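Local atomic coordinates of BsaWI endonuclease (Geobacillus stearothermophilus, PDB entry 4ZSF), a protein that acts as a restriction endonuclease of the PD-(D/E)XK type, binding DNA and probably cutting it with the help of metal ions. Residues 92-96 and 110-115; 102-108 and 245-250; 143-148 and 160-165; 188-194 and 220-226. All blocks are in the same frame, centred on the assembly; numbering follows the deposited sequence.

Interaction 1: 92-96 and 110-115; sequences EEMIK and ILLQKD. With nucleotides of chain B.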
# COMPACT_ATOMS: atom_id res chain seq x y z
N GLU A 92 13.98 10.56 -8.03
CA GLU A 92 15.09 10.66 -7.07
C GLU A 92 16.44 10.78 -7.75
O GLU A 92 17.33 11.57 -7.33
CB GLU A 92 15.10 9.43 -6.16
CG GLU A 92 13.85 9.39 -5.34
CD GLU A 92 13.48 7.93 -4.91
OE1 GLU A 92 14.34 7.01 -5.01
OE2 GLU A 92 12.31 7.73 -4.52
N GLU A 93 16.64 9.93 -8.77
CA GLU A 93 17.89 9.96 -9.51
C GLU A 93 18.08 11.30 -10.20
O GLU A 93 19.21 11.83 -10.34
CB GLU A 93 17.90 8.78 -10.54
CG GLU A 93 17.96 7.44 -9.76
CD GLU A 93 17.46 6.21 -10.54
OE1 GLU A 93 17.22 6.40 -11.76
OE2 GLU A 93 17.27 5.07 -9.91
N MET A 94 16.97 11.85 -10.69
CA MET A 94 17.02 13.15 -11.35
C MET A 94 17.47 14.26 -10.35
O MET A 94 18.30 15.13 -10.69
CB MET A 94 15.64 13.51 -11.89
CG MET A 94 15.70 14.82 -12.64
SD MET A 94 14.05 15.30 -13.25
CE MET A 94 13.46 16.09 -11.77
N ILE A 95 16.87 14.27 -9.16
CA ILE A 95 17.25 15.22 -8.14
C ILE A 95 18.73 15.07 -7.76
O ILE A 95 19.48 16.05 -7.60
CB ILE A 95 16.34 15.07 -6.88
CG1 ILE A 95 14.88 15.33 -7.28
CG2 ILE A 95 16.84 16.00 -5.74
CD1 ILE A 95 14.66 16.77 -7.93
N LYS A 96 19.15 13.83 -7.59
CA LYS A 96 20.56 13.59 -7.25
C LYS A 96 21.46 14.15 -8.35
O LYS A 96 22.46 14.81 -8.04
CB LYS A 96 20.82 12.09 -7.09
CG LYS A 96 22.33 11.73 -6.86
CD LYS A 96 22.47 10.21 -6.72
CE LYS A 96 23.95 9.82 -6.79
NZ LYS A 96 24.17 8.36 -7.02
N ILE A 110 24.53 14.53 -2.78
CA ILE A 110 23.34 13.79 -2.53
C ILE A 110 23.61 12.33 -2.84
O ILE A 110 24.22 11.98 -3.87
CB ILE A 110 22.15 14.31 -3.40
CG1 ILE A 110 21.75 15.72 -2.94
CG2 ILE A 110 21.01 13.34 -3.37
CD1 ILE A 110 20.77 16.41 -3.92
N LEU A 111 23.11 11.50 -1.95
CA LEU A 111 23.19 10.05 -2.08
C LEU A 111 21.81 9.43 -2.16
O LEU A 111 20.90 9.81 -1.37
CB LEU A 111 23.87 9.44 -0.85
CG LEU A 111 25.20 10.02 -0.42
CD1 LEU A 111 25.54 9.32 0.90
CD2 LEU A 111 26.24 9.77 -1.51
N LEU A 112 21.65 8.42 -3.01
CA LEU A 112 20.42 7.57 -2.90
C LEU A 112 20.48 6.77 -1.62
O LEU A 112 21.54 6.55 -1.05
CB LEU A 112 20.28 6.59 -4.08
CG LEU A 112 20.33 7.29 -5.44
CD1 LEU A 112 20.60 6.24 -6.57
CD2 LEU A 112 18.95 7.97 -5.69
N GLN A 113 19.33 6.35 -1.12
CA GLN A 113 19.35 5.45 0.05
C GLN A 113 20.27 4.26 -0.20
O GLN A 113 21.09 3.90 0.69
CB GLN A 113 17.93 4.98 0.37
CG GLN A 113 17.90 3.93 1.44
CD GLN A 113 16.48 3.40 1.67
OE1 GLN A 113 15.60 4.14 2.10
NE2 GLN A 113 16.27 2.12 1.36
N LYS A 114 20.22 3.63 -1.39
CA LYS A 114 21.12 2.47 -1.56
C LYS A 114 22.62 2.90 -1.58
O LYS A 114 23.49 2.11 -1.23
CB LYS A 114 20.78 1.67 -2.83
CG LYS A 114 21.13 2.40 -4.08
CD LYS A 114 21.14 1.43 -5.26
CE LYS A 114 20.87 2.17 -6.55
NZ LYS A 114 19.41 2.49 -6.72
N ASP A 115 22.92 4.12 -2.03
CA ASP A 115 24.31 4.64 -1.96
C ASP A 115 24.76 4.73 -0.49
O ASP A 115 25.85 4.29 -0.12
CB ASP A 115 24.44 6.05 -2.58
CG ASP A 115 24.11 6.11 -4.05
OD1 ASP A 115 24.38 5.10 -4.77
OD2 ASP A 115 23.64 7.20 -4.50
P DA B 13 19.35 -2.20 -7.49
OP1 DA B 13 19.84 -0.94 -6.91
OP2 DA B 13 19.75 -2.64 -8.86
O5' DA B 13 19.74 -3.35 -6.47
C5' DA B 13 19.10 -3.45 -5.22
C4' DA B 13 19.22 -4.88 -4.71
O4' DA B 13 18.11 -5.67 -5.23
C3' DA B 13 20.50 -5.62 -5.16
O3' DA B 13 20.98 -6.41 -4.12
C2' DA B 13 20.01 -6.51 -6.28
C1' DA B 13 18.63 -6.87 -5.73
N9 DA B 13 17.77 -7.47 -6.73
C8 DA B 13 17.86 -7.32 -8.09
N7 DA B 13 17.00 -8.06 -8.76
C5 DA B 13 16.34 -8.76 -7.76
C6 DA B 13 15.33 -9.71 -7.81
N6 DA B 13 14.79 -10.12 -8.97
N1 DA B 13 14.90 -10.24 -6.64
C2 DA B 13 15.44 -9.79 -5.49
N3 DA B 13 16.42 -8.90 -5.33
C4 DA B 13 16.82 -8.42 -6.51
O HOH W 1 16.42 6.23 -2.81
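Lys96, on the helix segment 92-96, reaches past Leu112 to Asp115, where NZ donates to OD2 at 2.8 Å in a salt bridge; the same ammonium also bonds a succinate, probably from the crystallisation liquor. Asp115 OD2 has a second donor, the backbone N of Leu112 at 2.8 Å, so the carboxylate at the first turn of helix 113-121 accepts the NH of the N-cap residue and a lysine at once. Glu92 OE1 takes a water's proton at 3.1 Å, and that water weakly accepts from Gln113 N at 3.4 Å. Glu93 is paired outside the two segments, with Lys30 and Arg34 of the second subunit, while Ile110 N is bound by Asn100 and Gln113 NE2 by Asn142. The helix runs nearly antiparallel to strand 110-112 (157°, axes 8.6 Å apart), with aliphatic carbons filling the space: Lys96 CD lies 3.8 Å from Leu112 CG, and Glu92 CB 4.1 Å from Leu112 CD2. Beyond them, Lys114 CD comes within 3.2 Å of OP1 of DA13 of chain B. One carboxylate thus ties helix 70-103 by charge to the start of helix 113-121, close to the DNA backbone, with Leu112 packed against the aliphatic part of the lysine.

Interaction 2: 102-108 and 245-250; sequences SLEEYGM and FVQHAR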
# COMPACT_ATOMS: atom_id res chain seq x y z
N SER A 102 25.55 21.02 -8.84
CA SER A 102 25.71 22.29 -8.13
C SER A 102 26.39 22.19 -6.78
O SER A 102 26.97 23.17 -6.34
CB SER A 102 24.33 22.94 -7.91
OG SER A 102 23.88 23.54 -9.10
N LEU A 103 26.17 21.10 -6.05
CA LEU A 103 26.61 21.00 -4.67
C LEU A 103 28.12 20.70 -4.57
O LEU A 103 28.75 20.98 -3.53
CB LEU A 103 25.82 19.90 -3.93
CG LEU A 103 24.34 20.17 -3.67
CD1 LEU A 103 23.67 18.78 -3.34
CD2 LEU A 103 24.18 21.11 -2.47
N GLU A 104 28.65 20.11 -5.63
CA GLU A 104 30.01 19.63 -5.69
C GLU A 104 30.98 20.75 -5.32
O GLU A 104 31.91 20.53 -4.56
CB GLU A 104 30.33 19.09 -7.09
CG GLU A 104 31.70 18.40 -7.20
CD GLU A 104 31.94 17.77 -8.58
OE1 GLU A 104 31.81 18.49 -9.61
OE2 GLU A 104 32.23 16.55 -8.65
N GLU A 105 30.73 21.97 -5.79
CA GLU A 105 31.71 23.05 -5.53
C GLU A 105 31.74 23.48 -4.06
O GLU A 105 32.67 24.16 -3.62
CB GLU A 105 31.46 24.24 -6.44
CG GLU A 105 30.27 25.07 -6.14
CD GLU A 105 30.42 26.50 -6.69
OE1 GLU A 105 31.42 27.19 -6.35
OE2 GLU A 105 29.53 26.95 -7.45
N TYR A 106 30.74 23.08 -3.28
CA TYR A 106 30.72 23.38 -1.87
C TYR A 106 31.01 22.16 -1.00
O TYR A 106 30.69 22.18 0.19
CB TYR A 106 29.37 23.96 -1.46
CG TYR A 106 28.89 25.08 -2.37
CD1 TYR A 106 29.49 26.34 -2.33
CD2 TYR A 106 27.84 24.88 -3.26
CE1 TYR A 106 29.04 27.38 -3.16
CE2 TYR A 106 27.37 25.91 -4.08
CZ TYR A 106 27.98 27.16 -4.02
OH TYR A 106 27.50 28.17 -4.83
N GLY A 107 31.54 21.09 -1.59
CA GLY A 107 31.92 19.92 -0.79
C GLY A 107 30.76 19.02 -0.37
O GLY A 107 30.87 18.29 0.60
N MET A 108 29.64 19.09 -1.07
CA MET A 108 28.44 18.35 -0.68
C MET A 108 28.02 17.40 -1.80
O MET A 108 28.28 17.66 -2.99
CB MET A 108 27.29 19.32 -0.32
CG MET A 108 27.57 20.06 1.00
SD MET A 108 26.15 21.13 1.39
CE MET A 108 26.49 22.46 0.30
N PHE A 245 17.30 25.24 -2.62
CA PHE A 245 17.72 24.01 -1.95
C PHE A 245 19.27 24.00 -1.78
O PHE A 245 19.80 23.68 -0.70
CB PHE A 245 17.26 22.78 -2.76
CG PHE A 245 17.88 21.47 -2.28
CD1 PHE A 245 17.38 20.79 -1.18
CD2 PHE A 245 18.96 20.92 -2.96
CE1 PHE A 245 18.00 19.60 -0.72
CE2 PHE A 245 19.58 19.75 -2.52
CZ PHE A 245 19.09 19.07 -1.41
N VAL A 246 19.98 24.30 -2.85
CA VAL A 246 21.45 24.31 -2.79
C VAL A 246 21.94 25.37 -1.81
O VAL A 246 22.83 25.08 -0.97
CB VAL A 246 22.10 24.52 -4.18
CG1 VAL A 246 23.66 24.76 -4.08
CG2 VAL A 246 21.80 23.36 -5.08
N GLN A 247 21.39 26.59 -1.88
CA GLN A 247 21.90 27.63 -0.96
C GLN A 247 21.55 27.28 0.52
O GLN A 247 22.36 27.51 1.44
CB GLN A 247 21.39 29.01 -1.39
CG GLN A 247 21.93 29.41 -2.78
CD GLN A 247 23.45 29.41 -2.80
OE1 GLN A 247 24.04 29.97 -1.89
NE2 GLN A 247 24.06 28.70 -3.74
N HIS A 248 20.37 26.71 0.77
CA HIS A 248 20.05 26.33 2.15
C HIS A 248 20.91 25.14 2.60
O HIS A 248 21.26 25.06 3.80
CB HIS A 248 18.55 26.02 2.32
CG HIS A 248 17.67 27.22 2.09
ND1 HIS A 248 16.30 27.12 1.91
CD2 HIS A 248 17.98 28.53 1.96
CE1 HIS A 248 15.80 28.32 1.72
NE2 HIS A 248 16.78 29.21 1.76
N ALA A 249 21.21 24.23 1.69
CA ALA A 249 22.10 23.09 2.07
C ALA A 249 23.45 23.63 2.57
O ALA A 249 24.05 23.04 3.48
CB ALA A 249 22.33 22.16 0.90
N ARG A 250 23.96 24.68 1.93
CA ARG A 250 25.24 25.28 2.39
C ARG A 250 25.17 25.71 3.85
O ARG A 250 26.11 25.50 4.67
CB ARG A 250 25.60 26.49 1.52
CG ARG A 250 26.01 26.08 0.10
CD ARG A 250 26.19 27.36 -0.74
NE ARG A 250 27.40 28.06 -0.32
CZ ARG A 250 27.74 29.27 -0.75
NH1 ARG A 250 26.92 29.92 -1.57
NH2 ARG A 250 28.90 29.82 -0.37
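Arg250 lies flat over the ring of Tyr106: its CD sits 3.6 Å from the ring centroid and 4° off the normal, a CH-pi contact, and its guanidinium CZ approaches Tyr106 CE1 to 3.3 Å. Arg250 NH1 also donates a hydrogen bond to Gln247 OE1 (2.9 Å), about one turn back on the same helix. Beneath this solvent-facing lid the contact turns aliphatic. Leu103 CD2 rests 4.0 Å from both Val246 CG1 and Ala249 CB, Val246 CG1 also meets Tyr106 CE2 at 3.9 Å, and Met108 SD packs 4.0 Å from Ala249 CB. Phe245 and Ala249 carry the apolar layer on towards Ile148 of the sheet. The long helix 70-103 ends here in a Schellman motif: Met108 N bonds Leu103 O at 3.2 Å, Gly107 N bonds Glu104 O at 3.0 Å, and Gly107, with positive phi, is the C' residue. The chain then turns directly into strand 108-112. No hydrogen bond crosses between the segments, so the two helix regions are held by shape and dispersion, with a cationic side chain laid on an aromatic face at the exposed margin.

Interaction 3: 143-148 and 160-165; sequences VFDLYI and GCIQSK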
# COMPACT_ATOMS: atom_id res chain seq x y z
N VAL A 143 12.49 5.16 4.88
CA VAL A 143 11.87 6.38 5.29
C VAL A 143 12.20 7.59 4.39
O VAL A 143 11.34 8.45 4.15
CB VAL A 143 12.35 6.67 6.75
CG1 VAL A 143 11.82 7.91 7.20
CG2 VAL A 143 11.87 5.54 7.63
N PHE A 144 13.48 7.71 4.02
CA PHE A 144 13.96 8.84 3.19
C PHE A 144 14.41 8.35 1.84
O PHE A 144 15.03 7.30 1.75
CB PHE A 144 15.10 9.55 3.91
CG PHE A 144 14.64 10.15 5.21
CD1 PHE A 144 13.74 11.21 5.21
CD2 PHE A 144 15.02 9.58 6.43
CE1 PHE A 144 13.24 11.73 6.47
CE2 PHE A 144 14.58 10.11 7.67
CZ PHE A 144 13.66 11.14 7.69
N ASP A 145 14.21 9.16 0.81
CA ASP A 145 14.52 8.82 -0.58
C ASP A 145 15.99 9.14 -0.87
O ASP A 145 16.69 8.41 -1.57
CB ASP A 145 13.58 9.62 -1.47
CG ASP A 145 12.12 9.25 -1.21
OD1 ASP A 145 11.82 8.02 -1.21
OD2 ASP A 145 11.30 10.15 -0.92
N LEU A 146 16.46 10.22 -0.28
CA LEU A 146 17.79 10.73 -0.55
C LEU A 146 18.44 11.19 0.76
O LEU A 146 17.75 11.54 1.70
CB LEU A 146 17.72 11.92 -1.48
CG LEU A 146 17.10 11.67 -2.86
CD1 LEU A 146 16.92 13.03 -3.65
CD2 LEU A 146 18.09 10.77 -3.58
N TYR A 147 19.77 11.22 0.78
CA TYR A 147 20.51 11.77 1.92
C TYR A 147 21.53 12.78 1.38
O TYR A 147 21.91 12.72 0.19
CB TYR A 147 21.24 10.68 2.69
CG TYR A 147 20.27 9.76 3.41
CD1 TYR A 147 19.84 10.07 4.69
CD2 TYR A 147 19.73 8.65 2.76
CE1 TYR A 147 18.95 9.22 5.37
CE2 TYR A 147 18.81 7.79 3.41
CZ TYR A 147 18.43 8.10 4.72
OH TYR A 147 17.57 7.25 5.43
N ILE A 148 21.98 13.70 2.23
CA ILE A 148 22.98 14.66 1.72
C ILE A 148 24.15 14.69 2.69
O ILE A 148 23.98 14.65 3.93
CB ILE A 148 22.37 16.05 1.47
CG1 ILE A 148 23.41 17.03 0.87
CG2 ILE A 148 21.66 16.65 2.73
CD1 ILE A 148 22.74 18.36 0.29
N GLY A 160 21.83 15.56 6.30
CA GLY A 160 20.44 15.85 5.97
C GLY A 160 19.71 14.64 5.38
O GLY A 160 20.37 13.75 4.79
N CYS A 161 18.40 14.60 5.62
CA CYS A 161 17.49 13.54 5.18
C CYS A 161 16.45 14.21 4.27
O CYS A 161 15.90 15.27 4.60
CB CYS A 161 16.77 12.94 6.39
SG CYS A 161 17.88 12.20 7.60
N ILE A 162 16.19 13.61 3.11
CA ILE A 162 15.39 14.24 2.09
C ILE A 162 14.28 13.31 1.59
O ILE A 162 14.54 12.14 1.22
CB ILE A 162 16.28 14.61 0.86
CG1 ILE A 162 17.41 15.59 1.29
CG2 ILE A 162 15.41 15.13 -0.31
CD1 ILE A 162 18.59 15.58 0.26
N GLN A 163 13.06 13.82 1.57
CA GLN A 163 11.91 13.09 0.96
C GLN A 163 11.68 13.67 -0.40
O GLN A 163 11.64 14.87 -0.54
CB GLN A 163 10.69 13.23 1.82
CG GLN A 163 10.92 12.53 3.21
CD GLN A 163 9.80 12.79 4.21
OE1 GLN A 163 9.02 13.74 4.06
NE2 GLN A 163 9.66 11.91 5.17
N SER A 164 11.54 12.84 -1.43
CA SER A 164 11.42 13.46 -2.76
C SER A 164 10.28 12.81 -3.48
O SER A 164 10.47 11.71 -3.98
CB SER A 164 12.72 13.31 -3.58
OG SER A 164 12.94 11.96 -4.00
N LYS A 165 9.13 13.51 -3.53
CA LYS A 165 7.82 13.00 -3.93
C LYS A 165 7.30 13.58 -5.24
O LYS A 165 7.42 14.79 -5.47
CB LYS A 165 6.82 13.31 -2.84
CG LYS A 165 7.20 12.68 -1.48
CD LYS A 165 7.74 11.22 -1.65
CE LYS A 165 8.31 10.69 -0.32
NZ LYS A 165 8.91 9.33 -0.46
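Leu146, Ile148 and Ile162 form the apolar centre on one face of the sheet, with Leu146 CB 3.8 Å from Ile162 CB and Ile148 CB 4.0 Å from Ile162 CD1. Gly160 pairs with Ile148 on this face, where a CB would strike Ile148 CG2. On the other face Cys161 meets two rings: its CB is 3.5 Å from the Phe144 centroid, 3° off the normal, and its SG makes sulfur-aromatic contacts with Phe144 (4.2 Å to the centroid) and, obliquely, Tyr147 (5.0 Å). Antiparallel hydrogen bonds join the backbones, Ile162 N to Leu146 O at 3.0 Å and Ile148 N to Gly160 O at 3.0 Å. Asp145 N and Leu146 N both reach Ile162 O, at 3.0 and 3.1 Å, making a classic beta bulge. At the polar edge Asp145 OD2 accepts from Ser164 N at 2.7 Å and from Lys165 NZ at 2.6 Å in a salt bridge. The nearest atom of the contact is about 5 Å from the bound DNA. In this hairpin Asp145 and Lys165 are placed as the aspartate and lysine of a PD-(D/E)XK site would be, probably with Gln163, whose amide bonds Trp220 and Asp175, where the motif usually has an acid.

Interaction 4: 188-194 and 220-226; sequences WSVAICL and WHGMYVF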
# COMPACT_ATOMS: atom_id res chain seq x y z
N TRP A 188 19.18 17.95 9.20
CA TRP A 188 18.36 18.77 8.27
C TRP A 188 17.32 17.87 7.66
O TRP A 188 17.67 16.81 7.15
CB TRP A 188 19.27 19.33 7.22
CG TRP A 188 18.68 20.40 6.36
CD1 TRP A 188 17.84 21.43 6.75
CD2 TRP A 188 18.91 20.55 4.96
NE1 TRP A 188 17.59 22.23 5.65
CE2 TRP A 188 18.23 21.71 4.55
CE3 TRP A 188 19.66 19.83 4.00
CZ2 TRP A 188 18.28 22.17 3.21
CZ3 TRP A 188 19.70 20.27 2.70
CH2 TRP A 188 18.98 21.41 2.30
N SER A 189 16.05 18.28 7.69
CA SER A 189 15.03 17.38 7.15
C SER A 189 14.20 18.15 6.15
O SER A 189 13.51 19.10 6.50
CB SER A 189 14.13 16.81 8.27
OG SER A 189 13.16 15.95 7.70
N VAL A 190 14.28 17.76 4.89
CA VAL A 190 13.54 18.53 3.89
C VAL A 190 12.78 17.67 2.91
O VAL A 190 12.96 16.45 2.87
CB VAL A 190 14.50 19.48 3.08
CG1 VAL A 190 15.12 20.53 4.02
CG2 VAL A 190 15.57 18.65 2.36
N ALA A 191 11.91 18.32 2.13
CA ALA A 191 11.15 17.57 1.12
C ALA A 191 11.25 18.31 -0.19
O ALA A 191 11.30 19.56 -0.18
CB ALA A 191 9.73 17.46 1.52
N ILE A 192 11.26 17.57 -1.30
CA ILE A 192 11.29 18.18 -2.66
C ILE A 192 10.08 17.61 -3.32
O ILE A 192 9.90 16.36 -3.32
CB ILE A 192 12.59 17.79 -3.38
CG1 ILE A 192 13.77 18.49 -2.67
CG2 ILE A 192 12.55 18.21 -4.88
CD1 ILE A 192 15.18 18.03 -3.16
N CYS A 193 9.24 18.49 -3.87
CA CYS A 193 7.90 18.17 -4.36
C CYS A 193 7.67 18.59 -5.81
O CYS A 193 7.91 19.77 -6.14
CB CYS A 193 6.86 18.88 -3.48
SG CYS A 193 6.78 18.38 -1.83
N LEU A 194 7.13 17.70 -6.66
CA LEU A 194 6.85 18.07 -8.00
C LEU A 194 5.68 18.98 -8.19
O LEU A 194 5.68 19.90 -9.04
CB LEU A 194 6.65 16.77 -8.79
CG LEU A 194 6.70 16.91 -10.28
CD1 LEU A 194 7.93 17.73 -10.64
CD2 LEU A 194 6.77 15.52 -10.82
N TRP A 220 8.84 19.99 8.60
CA TRP A 220 10.12 19.97 7.89
C TRP A 220 10.88 21.25 8.18
O TRP A 220 10.26 22.23 8.56
CB TRP A 220 9.97 19.86 6.33
CG TRP A 220 9.39 18.51 5.87
CD1 TRP A 220 10.12 17.43 5.42
CD2 TRP A 220 8.03 18.13 5.83
NE1 TRP A 220 9.28 16.41 5.14
CE2 TRP A 220 7.98 16.81 5.35
CE3 TRP A 220 6.81 18.77 6.16
CZ2 TRP A 220 6.78 16.09 5.22
CZ3 TRP A 220 5.61 18.06 6.01
CH2 TRP A 220 5.61 16.74 5.53
N HIS A 221 12.19 21.26 7.94
CA HIS A 221 12.95 22.49 7.93
C HIS A 221 12.59 23.32 6.72
O HIS A 221 12.57 24.55 6.75
CB HIS A 221 14.48 22.21 7.94
CG HIS A 221 14.94 21.72 9.28
ND1 HIS A 221 15.55 20.51 9.46
CD2 HIS A 221 14.84 22.28 10.51
CE1 HIS A 221 15.85 20.35 10.74
NE2 HIS A 221 15.41 21.40 11.41
N GLY A 222 12.33 22.61 5.63
CA GLY A 222 12.07 23.31 4.37
C GLY A 222 11.40 22.33 3.40
O GLY A 222 11.68 21.13 3.41
N MET A 223 10.53 22.88 2.58
CA MET A 223 9.82 22.15 1.54
C MET A 223 10.16 22.89 0.25
O MET A 223 10.01 24.13 0.20
CB MET A 223 8.32 22.15 1.85
CG MET A 223 7.46 21.73 0.69
SD MET A 223 7.57 19.94 0.44
CE MET A 223 6.69 19.32 1.88
N TYR A 224 10.66 22.18 -0.77
CA TYR A 224 11.08 22.84 -2.03
C TYR A 224 10.16 22.37 -3.11
O TYR A 224 10.11 21.17 -3.34
CB TYR A 224 12.55 22.48 -2.36
CG TYR A 224 13.40 22.98 -1.20
CD1 TYR A 224 13.57 22.22 -0.07
CD2 TYR A 224 13.93 24.26 -1.23
CE1 TYR A 224 14.29 22.70 1.05
CE2 TYR A 224 14.66 24.77 -0.16
CZ TYR A 224 14.85 23.96 0.98
OH TYR A 224 15.52 24.50 2.08
N VAL A 225 9.39 23.28 -3.70
CA VAL A 225 8.33 22.87 -4.63
C VAL A 225 8.65 23.39 -6.03
O VAL A 225 9.01 24.57 -6.17
CB VAL A 225 6.92 23.45 -4.19
CG1 VAL A 225 5.79 22.99 -5.18
CG2 VAL A 225 6.65 23.08 -2.75
N PHE A 226 8.49 22.52 -7.05
CA PHE A 226 8.65 22.97 -8.44
C PHE A 226 7.47 23.86 -8.88
O PHE A 226 6.53 23.42 -9.50
CB PHE A 226 8.80 21.78 -9.37
CG PHE A 226 10.14 21.13 -9.30
CD1 PHE A 226 11.14 21.48 -10.21
CD2 PHE A 226 10.41 20.13 -8.41
CE1 PHE A 226 12.38 20.89 -10.18
CE2 PHE A 226 11.68 19.52 -8.38
CZ PHE A 226 12.66 19.93 -9.28
O HOH W 2 15.67 24.32 4.81
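Six hydrogen bonds connect the segments. His221 and Ser189 make a reciprocal pair, Ser189 N to His221 ND1 and His221 N to Ser189 O, both 2.9 Å; His221 NE2 goes on to Asn264 O. Further along, Ala191 O accepts from Tyr224 N at 2.8 Å, Cys193 N donates to Tyr224 O at 2.9 Å, and Phe226 N to Cys193 O at 3.0 Å, the alternating pattern of parallel strands, which here run within 10° of each other. They are the two strands of a beta-alpha-beta unit whose crossover contains helix 202-209. A water bridges Trp188 NE1 (3.0 Å) and Tyr224 OH (2.7 Å), and the phenol also bonds His248. Packing differs by face. Val190 CG1 meets Tyr224 CE1 at 3.8 Å and Ile192 CG2 meets Phe226 CE2 at 3.8 Å on one; on the other, Ala191 CB lies 3.5 Å from Met223 SD and over the five-membered ring of Trp220. The Phe226 side chain is about 5 Å from that of Asp239, a known calcium-binding residue, though no calcium is bound to it in this chain.

Interactions 1, 3 and 4 all involve one mixed sheet, whose order runs 108-112, 146-152, 155-165, 188-193, 222-226, 235-238, and they follow one another along the chain. Interaction 2 joins the end of helix 70-103 to helix 243-258; it encloses interactions 3 and 4 in sequence and alternates with interaction 1, with which it shares helix 70-103. Centres of interactions 1 and 3 are 8 Å apart and those of 3 and 4 are 9 Å apart, whereas interaction 2 lies about 15 Å from each. Phe245 meets Ile148 and Ile162, while Leu103 packs on Ile148 and Ile95 on Ile192, so both helices lie on the same sheet face. Interactions 1 and 4 also touch the second subunit, linking this nuclease core to the dimer.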